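Local coordinates for protein probable tRNA pseudouridine synthase D (Methanosarcina mazei, PDB 1Z2Z) that probably catalyses the isomerisation of uridine 13 to pseudouridine in transfer RNAs, as a member of the TruD family of pseudouridine synthases, at residues P4-L14 with R427-L435; S177-V185 with L200-E209. One frame throughout, in Å; residues are numbered along the deposited sequence.

In the fold
Near the N terminus, residues 4-14 carry the short helix 5-8 and meet residues 427-435, the end of helix 423-430 and the tail beyond it. Contact 1 thus closes a loop of more than 400 residues, joining the two ends of the chain. Contact 2 is nested inside that loop: residues 177-185 lead into helix 182-191, the chain returns along helix 194-202, and residues 200-209 close a short loop with only 14 residues between the segments. The contact centres lie about 18 Å apart, yet the two contacts touch where Gln9 and Ile10 pack on His183, so the N-terminal segment borders both the C-terminal tail and the helical hairpin.

Contact 1: P4-L14 with R427-L435; sequences PEIEKQIGINL and REYMKVNPL
The guanidinium of Arg427 takes Ile12 CG2 over one face, 3.1 Å above its plane and toward the rim, while Glu7 OE2 and Leu14 O lie at its edge. Arg427 NH1 donates to Glu7 OE2 at 3.1 Å in a salt bridge; the nitrogen comes from above the carboxylate, whose plane stands 76° from the guanidinium. Arg427 NH2 is bonded to Leu14 O, though the modelled length is too short to be taken literally. The extended start of the Arg427 chain lays CD alongside Glu7 OE1 (3.3 Å), and the bend at chi3 (95°) brings NH1 to OE2. Arg427 NH2 also faces Glu428 OE1 at 3.5 Å, a second carboxylate partner from the same helix. Beside this polar cluster the two prolines lie antiparallel, flank to flank, Pro4 CG 3.7 Å from Pro434 CD, and Ile6 CG2 packs against Pro434 CG at 3.6 Å. Leu435 N meets a lone pair of Asn433 OD1, forming an Asx turn; Asn433 ND2 rests against Pro4 CB at 3.5 Å. Glu428 also touches strand 165-167. The Glu7-Arg427 bridge and the bond to Leu14 O, flanked by proline packing, tie the N-terminal segment to helix 423-430, the chain's last helix.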
loop_
_atom_site.group_PDB
_atom_site.type_symbol
_atom_site.label_atom_id
_atom_site.label_comp_id
_atom_site.label_asym_id
_atom_site.label_seq_id
_atom_site.Cartn_x
_atom_site.Cartn_y
_atom_site.Cartn_z
ATOM N N PRO A 4 3.865 16.723 5.734
ATOM C CA PRO A 4 5.146 16.203 6.205
ATOM C C PRO A 4 6.125 15.907 5.098
ATOM O O PRO A 4 5.757 15.420 4.024
ATOM C CB PRO A 4 4.751 14.958 6.993
ATOM C CG PRO A 4 3.483 14.535 6.362
ATOM C CD PRO A 4 2.764 15.826 6.124
ATOM N N GLU A 5 7.381 16.230 5.367
ATOM C CA GLU A 5 8.450 15.990 4.419
ATOM C C GLU A 5 8.455 14.528 4.008
ATOM O O GLU A 5 8.708 14.203 2.851
ATOM C CB GLU A 5 9.792 16.346 5.054
ATOM C CG GLU A 5 10.158 17.805 4.929
ATOM C CD GLU A 5 10.380 18.212 3.491
ATOM O OE1 GLU A 5 9.462 18.814 2.888
ATOM O OE2 GLU A 5 11.474 17.915 2.964
ATOM N N ILE A 6 8.169 13.649 4.961
ATOM C CA ILE A 6 8.162 12.223 4.691
ATOM C C ILE A 6 7.321 11.876 3.478
ATOM O O ILE A 6 7.744 11.095 2.627
ATOM C CB ILE A 6 7.691 11.426 5.936
ATOM C CG1 ILE A 6 8.809 11.427 6.965
ATOM C CG2 ILE A 6 7.365 9.984 5.576
ATOM C CD1 ILE A 6 10.169 11.120 6.357
ATOM N N GLU A 7 6.142 12.475 3.394
ATOM C CA GLU A 7 5.244 12.238 2.277
ATOM C C GLU A 7 5.641 13.030 1.011
ATOM O O GLU A 7 5.335 12.617 -0.105
ATOM C CB GLU A 7 3.796 12.553 2.693
ATOM C CG GLU A 7 3.148 11.476 3.575
ATOM C CD GLU A 7 1.751 11.850 4.059
ATOM O OE1 GLU A 7 1.030 10.965 4.575
ATOM O OE2 GLU A 7 1.377 13.036 3.931
ATOM N N LYS A 8 6.332 14.151 1.166
ATOM C CA LYS A 8 6.729 14.915 -0.009
ATOM C C LYS A 8 7.915 14.232 -0.675
ATOM O O LYS A 8 8.143 14.398 -1.873
ATOM C CB LYS A 8 7.094 16.356 0.377
ATOM C CG LYS A 8 5.961 17.112 1.064
ATOM C CD LYS A 8 6.451 18.346 1.837
ATOM C CE LYS A 8 6.230 19.642 1.066
ATOM N NZ LYS A 8 6.637 20.839 1.857
ATOM N N GLN A 9 8.657 13.447 0.099
ATOM C CA GLN A 9 9.834 12.744 -0.413
ATOM C C GLN A 9 9.470 11.527 -1.250
ATOM O O GLN A 9 10.347 10.816 -1.754
ATOM C CB GLN A 9 10.730 12.312 0.735
ATOM C CG GLN A 9 11.329 13.463 1.495
ATOM C CD GLN A 9 11.886 13.025 2.831
ATOM O OE1 GLN A 9 12.543 13.801 3.531
ATOM N NE2 GLN A 9 11.621 11.773 3.200
ATOM N N ILE A 10 8.170 11.287 -1.374
ATOM C CA ILE A 10 7.666 10.186 -2.171
ATOM C C ILE A 10 6.547 10.658 -3.092
ATOM O O ILE A 10 5.582 9.931 -3.322
ATOM C CB ILE A 10 7.138 9.028 -1.306
ATOM C CG1 ILE A 10 6.042 9.528 -0.375
ATOM C CG2 ILE A 10 8.288 8.388 -0.530
ATOM C CD1 ILE A 10 5.496 8.457 0.537
ATOM N N GLY A 11 6.674 11.887 -3.591
ATOM C CA GLY A 11 5.705 12.422 -4.531
ATOM C C GLY A 11 4.464 13.128 -4.035
ATOM O O GLY A 11 4.052 14.136 -4.616
ATOM N N ILE A 12 3.848 12.598 -2.986
ATOM C CA ILE A 12 2.649 13.207 -2.422
ATOM C C ILE A 12 3.049 14.535 -1.812
ATOM O O ILE A 12 4.158 14.666 -1.305
ATOM C CB ILE A 12 2.078 12.324 -1.340
ATOM C CG1 ILE A 12 1.919 10.915 -1.918
ATOM C CG2 ILE A 12 0.784 12.942 -0.790
ATOM C CD1 ILE A 12 1.559 9.854 -0.903
ATOM N N ASN A 13 2.163 15.523 -1.870
ATOM C CA ASN A 13 2.480 16.829 -1.312
ATOM C C ASN A 13 1.240 17.673 -1.091
ATOM O O ASN A 13 1.320 18.896 -1.066
ATOM C CB ASN A 13 3.436 17.586 -2.231
ATOM C CG ASN A 13 2.712 18.315 -3.346
ATOM O OD1 ASN A 13 1.885 17.741 -4.061
ATOM N ND2 ASN A 13 3.025 19.597 -3.502
ATOM N N LEU A 14 0.094 17.033 -0.928
ATOM C CA LEU A 14 -1.130 17.785 -0.709
ATOM C C LEU A 14 -2.272 16.886 -0.299
ATOM O O LEU A 14 -2.048 15.782 0.177
ATOM C CB LEU A 14 -1.504 18.557 -1.971
ATOM C CG LEU A 14 -1.670 17.705 -3.223
ATOM C CD1 LEU A 14 -3.134 17.385 -3.492
ATOM C CD2 LEU A 14 -1.093 18.478 -4.369
ATOM N N ARG A 427 -5.584 9.388 5.637
ATOM C CA ARG A 427 -4.794 10.579 5.360
ATOM C C ARG A 427 -5.660 11.812 5.020
ATOM O O ARG A 427 -5.375 12.914 5.479
ATOM C CB ARG A 427 -3.816 10.290 4.223
ATOM C CG ARG A 427 -2.737 11.342 4.053
ATOM C CD ARG A 427 -1.815 11.010 2.879
ATOM N NE ARG A 427 -2.235 11.692 1.662
ATOM C CZ ARG A 427 -1.850 12.917 1.315
ATOM N NH1 ARG A 427 -1.020 13.609 2.082
ATOM N NH2 ARG A 427 -2.315 13.460 0.204
ATOM N N GLU A 428 -6.716 11.641 4.229
ATOM C CA GLU A 428 -7.564 12.779 3.882
ATOM C C GLU A 428 -8.400 13.247 5.075
ATOM O O GLU A 428 -8.892 14.377 5.093
ATOM C CB GLU A 428 -8.494 12.443 2.703
ATOM C CG GLU A 428 -7.779 12.069 1.400
ATOM C CD GLU A 428 -6.885 13.177 0.845
ATOM O OE1 GLU A 428 -5.702 12.874 0.540
ATOM O OE2 GLU A 428 -7.354 14.338 0.709
ATOM N N TYR A 429 -8.562 12.373 6.066
ATOM C CA TYR A 429 -9.327 12.708 7.264
ATOM C C TYR A 429 -8.484 13.240 8.400
ATOM O O TYR A 429 -8.945 14.078 9.170
ATOM C CB TYR A 429 -10.091 11.502 7.798
ATOM C CG TYR A 429 -11.375 11.247 7.078
ATOM C CD1 TYR A 429 -11.387 10.552 5.879
ATOM C CD2 TYR A 429 -12.588 11.716 7.589
ATOM C CE1 TYR A 429 -12.569 10.324 5.206
ATOM C CE2 TYR A 429 -13.783 11.494 6.912
ATOM C CZ TYR A 429 -13.760 10.795 5.722
ATOM O OH TYR A 429 -14.917 10.566 5.026
HETATM N N MSE A 430 -7.255 12.753 8.522
HETATM C CA MSE A 430 -6.397 13.197 9.606
HETATM C C MSE A 430 -5.347 14.179 9.165
HETATM O O MSE A 430 -4.898 15.007 9.955
HETATM C CB MSE A 430 -5.694 12.014 10.261
HETATM C CG MSE A 430 -6.589 11.116 11.076
HETATM SE SE MSE A 430 -5.648 9.480 11.495
HETATM C CE MSE A 430 -4.787 10.045 13.139
ATOM N N LYS A 431 -4.944 14.076 7.907
ATOM C CA LYS A 431 -3.911 14.954 7.360
ATOM C C LYS A 431 -2.802 15.177 8.382
ATOM O O LYS A 431 -2.552 16.305 8.789
ATOM C CB LYS A 431 -4.509 16.309 6.944
ATOM C CG LYS A 431 -5.566 16.227 5.840
ATOM C CD LYS A 431 -5.913 17.597 5.279
ATOM C CE LYS A 431 -7.025 17.524 4.249
ATOM N NZ LYS A 431 -8.361 17.163 4.818
ATOM N N VAL A 432 -2.147 14.104 8.800
ATOM C CA VAL A 432 -1.056 14.221 9.763
ATOM C C VAL A 432 0.124 13.387 9.320
ATOM O O VAL A 432 0.028 12.637 8.353
ATOM C CB VAL A 432 -1.477 13.757 11.177
ATOM C CG1 VAL A 432 -2.493 14.732 11.773
ATOM C CG2 VAL A 432 -2.065 12.368 11.100
ATOM N N ASN A 433 1.237 13.508 10.033
ATOM C CA ASN A 433 2.429 12.747 9.690
ATOM C C ASN A 433 2.099 11.253 9.682
ATOM O O ASN A 433 1.422 10.745 10.580
ATOM C CB ASN A 433 3.552 13.050 10.685
ATOM C CG ASN A 433 4.888 12.454 10.265
ATOM O OD1 ASN A 433 5.070 11.239 10.278
ATOM N ND2 ASN A 433 5.828 13.312 9.889
ATOM N N PRO A 434 2.562 10.534 8.648
ATOM C CA PRO A 434 2.326 9.092 8.499
ATOM C C PRO A 434 2.885 8.259 9.658
ATOM O O PRO A 434 2.485 7.109 9.857
ATOM C CB PRO A 434 2.997 8.771 7.164
ATOM C CG PRO A 434 4.106 9.773 7.096
ATOM C CD PRO A 434 3.417 11.035 7.557
ATOM N N LEU A 435 3.806 8.849 10.416
ATOM C CA LEU A 435 4.403 8.177 11.566
ATOM C C LEU A 435 3.592 8.470 12.843
ATOM O O LEU A 435 3.552 7.650 13.758
ATOM C CB LEU A 435 5.863 8.621 11.727
ATOM C CG LEU A 435 6.771 8.316 10.524
ATOM C CD1 LEU A 435 8.192 8.733 10.846
ATOM C CD2 LEU A 435 6.722 6.825 10.181
#

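Contact 2: S177-V185 with L200-E209; sequences SVRPVTHLV and LYIAEPFPEE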
loop_
_atom_site.group_PDB
_atom_site.type_symbol
_atom_site.label_atom_id
_atom_site.label_comp_id
_atom_site.label_asym_id
_atom_site.label_seq_id
_atom_site.Cartn_x
_atom_site.Cartn_y
_atom_site.Cartn_z
ATOM N N SER A 177 9.608 -1.582 3.360
ATOM C CA SER A 177 9.106 -2.253 4.559
ATOM C C SER A 177 9.217 -1.333 5.774
ATOM O O SER A 177 8.223 -0.758 6.222
ATOM C CB SER A 177 9.896 -3.544 4.810
ATOM O OG SER A 177 9.686 -4.483 3.768
ATOM N N VAL A 178 10.437 -1.196 6.290
ATOM C CA VAL A 178 10.714 -0.352 7.455
ATOM C C VAL A 178 11.483 0.882 7.007
ATOM O O VAL A 178 11.537 1.904 7.699
ATOM C CB VAL A 178 11.586 -1.100 8.502
ATOM C CG1 VAL A 178 12.937 -1.487 7.882
ATOM C CG2 VAL A 178 11.801 -0.218 9.728
ATOM N N ARG A 179 12.090 0.763 5.838
ATOM C CA ARG A 179 12.875 1.844 5.281
ATOM C C ARG A 179 12.434 2.075 3.844
ATOM O O ARG A 179 12.666 1.235 2.974
ATOM C CB ARG A 179 14.345 1.462 5.334
ATOM C CG ARG A 179 15.270 2.517 4.832
ATOM C CD ARG A 179 16.670 1.977 4.856
ATOM N NE ARG A 179 16.779 0.805 4.000
ATOM C CZ ARG A 179 17.913 0.165 3.752
ATOM N NH1 ARG A 179 19.040 0.583 4.308
ATOM N NH2 ARG A 179 17.922 -0.880 2.932
ATOM N N PRO A 180 11.767 3.211 3.582
ATOM C CA PRO A 180 11.289 3.548 2.236
ATOM C C PRO A 180 12.414 4.045 1.335
ATOM O O PRO A 180 12.626 5.245 1.208
ATOM C CB PRO A 180 10.247 4.627 2.511
ATOM C CG PRO A 180 10.839 5.351 3.683
ATOM C CD PRO A 180 11.307 4.209 4.566
ATOM N N VAL A 181 13.126 3.116 0.707
ATOM C CA VAL A 181 14.240 3.466 -0.169
ATOM C C VAL A 181 14.075 2.940 -1.591
ATOM O O VAL A 181 14.865 3.260 -2.479
ATOM C CB VAL A 181 15.571 2.923 0.386
ATOM C CG1 VAL A 181 16.034 3.769 1.534
ATOM C CG2 VAL A 181 15.389 1.492 0.830
ATOM N N THR A 182 13.050 2.130 -1.814
ATOM C CA THR A 182 12.840 1.577 -3.140
ATOM C C THR A 182 12.952 2.663 -4.208
ATOM O O THR A 182 13.897 2.656 -5.000
ATOM C CB THR A 182 11.486 0.870 -3.213
ATOM O OG1 THR A 182 10.438 1.780 -2.857
ATOM C CG2 THR A 182 11.475 -0.300 -2.245
ATOM N N HIS A 183 12.013 3.608 -4.202
ATOM C CA HIS A 183 11.999 4.715 -5.156
ATOM C C HIS A 183 13.341 5.422 -5.228
ATOM O O HIS A 183 13.732 5.931 -6.278
ATOM C CB HIS A 183 10.904 5.728 -4.787
ATOM C CG HIS A 183 11.151 6.467 -3.502
ATOM N ND1 HIS A 183 11.643 7.754 -3.467
ATOM C CD2 HIS A 183 10.914 6.121 -2.215
ATOM C CE1 HIS A 183 11.692 8.172 -2.214
ATOM N NE2 HIS A 183 11.255 7.200 -1.434
ATOM N N LEU A 184 14.047 5.456 -4.110
ATOM C CA LEU A 184 15.347 6.106 -4.072
ATOM C C LEU A 184 16.366 5.283 -4.842
ATOM O O LEU A 184 17.326 5.821 -5.384
ATOM C CB LEU A 184 15.808 6.274 -2.623
ATOM C CG LEU A 184 14.911 7.145 -1.734
ATOM C CD1 LEU A 184 15.369 7.027 -0.290
ATOM C CD2 LEU A 184 14.962 8.591 -2.206
ATOM N N VAL A 185 16.149 3.975 -4.893
ATOM C CA VAL A 185 17.061 3.087 -5.595
ATOM C C VAL A 185 16.699 3.019 -7.075
ATOM O O VAL A 185 17.576 3.007 -7.940
ATOM C CB VAL A 185 17.019 1.676 -4.977
ATOM C CG1 VAL A 185 17.958 0.741 -5.719
ATOM C CG2 VAL A 185 17.404 1.754 -3.511
ATOM N N LEU A 200 22.407 2.776 -1.495
ATOM C CA LEU A 200 21.167 3.214 -0.867
ATOM C C LEU A 200 20.399 2.050 -0.251
ATOM O O LEU A 200 19.591 2.247 0.654
ATOM C CB LEU A 200 20.272 3.916 -1.892
ATOM C CG LEU A 200 20.685 5.304 -2.390
ATOM C CD1 LEU A 200 19.793 5.721 -3.549
ATOM C CD2 LEU A 200 20.590 6.306 -1.252
ATOM N N TYR A 201 20.647 0.839 -0.746
ATOM C CA TYR A 201 19.963 -0.355 -0.250
ATOM C C TYR A 201 20.837 -1.089 0.759
ATOM O O TYR A 201 20.363 -1.546 1.797
ATOM C CB TYR A 201 19.623 -1.290 -1.421
ATOM C CG TYR A 201 18.725 -2.451 -1.048
ATOM C CD1 TYR A 201 17.346 -2.285 -0.936
ATOM C CD2 TYR A 201 19.261 -3.702 -0.756
ATOM C CE1 TYR A 201 16.523 -3.337 -0.537
ATOM C CE2 TYR A 201 18.447 -4.756 -0.352
ATOM C CZ TYR A 201 17.080 -4.567 -0.241
ATOM O OH TYR A 201 16.283 -5.597 0.199
ATOM N N ILE A 202 22.120 -1.205 0.447
ATOM C CA ILE A 202 23.045 -1.881 1.340
ATOM C C ILE A 202 23.171 -1.099 2.650
ATOM O O ILE A 202 23.036 -1.670 3.734
ATOM C CB ILE A 202 24.424 -2.006 0.682
ATOM C CG1 ILE A 202 24.297 -2.852 -0.592
ATOM C CG2 ILE A 202 25.415 -2.591 1.675
ATOM C CD1 ILE A 202 25.506 -2.806 -1.507
ATOM N N ALA A 203 23.422 0.205 2.527
ATOM C CA ALA A 203 23.569 1.111 3.665
ATOM C C ALA A 203 22.366 2.059 3.753
ATOM O O ALA A 203 21.231 1.640 3.547
ATOM C CB ALA A 203 24.860 1.910 3.526
ATOM N N GLU A 204 22.613 3.329 4.062
ATOM C CA GLU A 204 21.537 4.321 4.167
ATOM C C GLU A 204 20.574 4.037 5.311
ATOM O O GLU A 204 19.522 3.430 5.115
ATOM C CB GLU A 204 20.729 4.391 2.873
ATOM C CG GLU A 204 19.603 5.414 2.945
ATOM C CD GLU A 204 20.014 6.779 2.421
ATOM O OE1 GLU A 204 21.173 7.196 2.651
ATOM O OE2 GLU A 204 19.163 7.433 1.785
ATOM N N PRO A 205 20.907 4.510 6.519
ATOM C CA PRO A 205 20.094 4.321 7.722
ATOM C C PRO A 205 18.876 5.236 7.804
ATOM O O PRO A 205 18.881 6.336 7.259
ATOM C CB PRO A 205 21.087 4.607 8.831
ATOM C CG PRO A 205 21.877 5.738 8.245
ATOM C CD PRO A 205 22.144 5.247 6.840
ATOM N N PHE A 206 17.834 4.776 8.490
ATOM C CA PHE A 206 16.622 5.567 8.664
ATOM C C PHE A 206 16.254 5.706 10.140
ATOM O O PHE A 206 16.518 4.809 10.943
ATOM C CB PHE A 206 15.448 4.951 7.894
ATOM C CG PHE A 206 15.362 5.394 6.455
ATOM C CD1 PHE A 206 14.129 5.465 5.817
ATOM C CD2 PHE A 206 16.511 5.735 5.737
ATOM C CE1 PHE A 206 14.035 5.874 4.493
ATOM C CE2 PHE A 206 16.429 6.144 4.409
ATOM C CZ PHE A 206 15.188 6.214 3.786
ATOM N N PRO A 207 15.624 6.835 10.514
ATOM C CA PRO A 207 15.220 7.101 11.897
ATOM C C PRO A 207 14.212 6.114 12.466
ATOM O O PRO A 207 13.823 6.224 13.625
ATOM C CB PRO A 207 14.662 8.519 11.820
ATOM C CG PRO A 207 14.045 8.548 10.468
ATOM C CD PRO A 207 15.113 7.890 9.618
ATOM N N GLU A 208 13.793 5.152 11.654
ATOM C CA GLU A 208 12.825 4.153 12.089
ATOM C C GLU A 208 13.537 2.935 12.670
ATOM O O GLU A 208 13.027 2.269 13.568
ATOM C CB GLU A 208 11.978 3.698 10.903
ATOM C CG GLU A 208 10.823 2.810 11.296
ATOM C CD GLU A 208 9.596 3.618 11.618
ATOM O OE1 GLU A 208 9.750 4.677 12.265
ATOM O OE2 GLU A 208 8.481 3.197 11.226
ATOM N N GLU A 209 14.719 2.649 12.139
ATOM C CA GLU A 209 15.500 1.500 12.568
ATOM C C GLU A 209 16.172 1.753 13.906
ATOM O O GLU A 209 16.349 2.901 14.312
ATOM C CB GLU A 209 16.575 1.188 11.524
ATOM C CG GLU A 209 16.066 1.083 10.097
ATOM C CD GLU A 209 17.195 0.892 9.112
ATOM O OE1 GLU A 209 17.894 -0.140 9.209
ATOM O OE2 GLU A 209 17.389 1.774 8.250
#
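A helical hairpin, helices 182-191 and 194-202, is closed at its open end by Arg179, which reaches a carbonyl of the last helical turn (Tyr201 O) and one just beyond the helix (Glu204 O). Arg179 NH2 donates to Tyr201 O at 2.8 Å, using a lone pair of that oxygen. Its NH1 bonds Glu204 O at 3.0 Å from above that carbonyl's plane, so two bonds grip the guanidinium. Arg217, of like charge, lies close to NH1; the helix end and the Glu209 carboxylate probably offset both. Between the helices Val185 CG2 packs on Leu200 CB (3.9 Å) and Leu184 CB on Leu200 CD1 (4.1 Å). Near the loop Val178 CG2 touches Glu208 CG (3.5 Å), and Val181 CG1 meets the Phe206 ring at CZ. Glu209 OE2 accepts from Phe206 N at 3.0 Å while its OE1 pairs with Arg217, which ties the turn 206-209 to helix 213-223. An alanine at Arg179 would remove the donors to both carbonyls and is likely to leave Tyr201 O and Glu204 O without these partners and a face of Phe206 uncovered. With CG anti to the backbone N (chi1 -178°), the Arg179 chain runs over that ring, CG 3.3 Å from its centroid and 14° off the normal, a CH-pi contact.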